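Local coordinates for protein SusD homolog (Bacteroides thetaiotaomicron, PDB 4MRU) that probably binds mucin O-glycans at the bacterial cell surface, as a member of the SusD-like family of outer-membrane lipoproteins, at residues 154-157 and 158-162. Numbering follows the deposited sequence. Where two conformers were deposited one is given.
Sequences DVYM and RMFQE
F160 meets M157 at the edge of its ring and offers its own CE2 to the edge of Y156, both one turn earlier on helix 152-173. In the conformer of selenomethionine M157 described here, SE lies in the ring plane 3.9 Å from F160 CD2, a Met-aromatic contact that stays tentative because M157 has an alternate. Y156 crosses the phenyl group at an angle, with F160 CE2 4.1 Å from Y156 CD2. The SE of a second selenomethionine, M159, stands above the face of Y156, 5.3 Å from the ring centroid and 10° off the normal, a long Met-aromatic contact. The methyl end of M159 runs beside V155, CE to CG1 3.6 Å, because V155 holds CG1 anti to the backbone N (chi1 177°).

Beneath these side chains, i to i+4 helical bonds fix the spacing. M159 N donates to V155 O at 2.9 Å, and F160 N to Y156 O. Y156, M159 and F160 all rest on M206 of helix 192-209; on helix 104-125 Y156 touches T122, M159 touches M118, and the Y156 hydroxyl is hydrogen-bonded to D123. With an alanine at F160, a gap would probably open beside Y156 and M206, and M157 in this conformer would lose its aromatic edge. M157 turns instead to W501 in a loop. The two aromatic rings and the methionine side chain of M159 thus form a largely apolar surface packed against two helices, consistent with the helical, TPR-like character of the SusD family.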
# COMPACT_ATOMS: atom_id res chain seq x y z
N ASP A 154 5.72 -8.26 -17.61
CA ASP A 154 6.17 -7.24 -18.57
C ASP A 154 5.96 -5.83 -18.05
O ASP A 154 6.77 -4.93 -18.35
CB ASP A 154 5.47 -7.41 -19.92
CG ASP A 154 6.01 -8.62 -20.71
OD1 ASP A 154 7.09 -9.16 -20.41
OD2 ASP A 154 5.35 -9.00 -21.66
N VAL A 155 4.92 -5.62 -17.26
CA VAL A 155 4.80 -4.32 -16.63
C VAL A 155 5.99 -4.03 -15.70
O VAL A 155 6.59 -2.96 -15.79
CB VAL A 155 3.50 -4.15 -15.86
CG1 VAL A 155 3.47 -2.80 -15.18
CG2 VAL A 155 2.32 -4.24 -16.82
N TYR A 156 6.31 -4.96 -14.78
CA TYR A 156 7.42 -4.76 -13.84
C TYR A 156 8.74 -4.57 -14.58
O TYR A 156 9.50 -3.66 -14.28
CB TYR A 156 7.49 -5.93 -12.86
CG TYR A 156 6.80 -5.66 -11.55
CD1 TYR A 156 5.41 -5.79 -11.42
CD2 TYR A 156 7.52 -5.25 -10.43
CE1 TYR A 156 4.81 -5.53 -10.19
CE2 TYR A 156 6.90 -4.96 -9.23
CZ TYR A 156 5.54 -5.09 -9.12
OH TYR A 156 4.94 -4.83 -7.89
N MSE A 157 9.00 -5.36 -15.61
CA MSE A 157 10.31 -5.25 -16.27
C MSE A 157 10.42 -3.91 -17.00
O MSE A 157 11.49 -3.28 -17.01
CB MSE A 157 10.52 -6.43 -17.21
CG MSE A 157 10.71 -7.76 -16.44
SE MSE A 157 11.35 -7.67 -14.55
CE MSE A 157 9.86 -8.81 -13.99
N ARG A 158 9.32 -3.43 -17.57
CA ARG A 158 9.32 -2.16 -18.24
C ARG A 158 9.47 -1.02 -17.24
O ARG A 158 10.24 -0.10 -17.45
CB ARG A 158 8.05 -2.00 -19.12
CG ARG A 158 7.96 -0.66 -19.87
CD ARG A 158 9.10 -0.44 -20.86
NE ARG A 158 8.83 -1.08 -22.12
CZ ARG A 158 8.21 -0.50 -23.15
NH1 ARG A 158 7.82 0.77 -23.08
NH2 ARG A 158 7.98 -1.19 -24.25
N MSE A 159 8.78 -1.11 -16.10
CA MSE A 159 8.97 -0.13 -15.03
C MSE A 159 10.42 -0.08 -14.56
O MSE A 159 10.98 1.00 -14.36
CB MSE A 159 8.02 -0.46 -13.83
CG MSE A 159 6.57 -0.18 -14.23
SE MSE A 159 5.44 -0.70 -12.68
CE MSE A 159 3.89 0.26 -13.29
N PHE A 160 11.05 -1.23 -14.37
CA PHE A 160 12.43 -1.22 -13.94
C PHE A 160 13.30 -0.51 -14.98
O PHE A 160 14.17 0.30 -14.61
CB PHE A 160 12.99 -2.61 -13.69
CG PHE A 160 12.52 -3.24 -12.40
CD1 PHE A 160 12.71 -2.61 -11.19
CD2 PHE A 160 11.94 -4.49 -12.41
CE1 PHE A 160 12.31 -3.21 -10.00
CE2 PHE A 160 11.57 -5.12 -11.22
CZ PHE A 160 11.74 -4.48 -10.02
N GLN A 161 13.04 -0.77 -16.26
CA GLN A 161 13.78 -0.10 -17.32
C GLN A 161 13.53 1.41 -17.29
O GLN A 161 14.47 2.22 -17.34
CB GLN A 161 13.39 -0.72 -18.66
CG GLN A 161 14.13 -0.23 -19.89
CD GLN A 161 13.46 -0.76 -21.16
OE1 GLN A 161 12.82 -1.84 -21.15
NE2 GLN A 161 13.54 0.01 -22.22
N GLU A 162 12.28 1.81 -17.09
CA GLU A 162 11.96 3.24 -17.00
C GLU A 162 12.54 3.93 -15.74
O GLU A 162 12.98 5.09 -15.81
CB GLU A 162 10.44 3.44 -17.06
CG GLU A 162 9.85 3.03 -18.41
CD GLU A 162 8.34 2.97 -18.42
OE1 GLU A 162 7.73 2.87 -17.32
OE2 GLU A 162 7.77 2.98 -19.55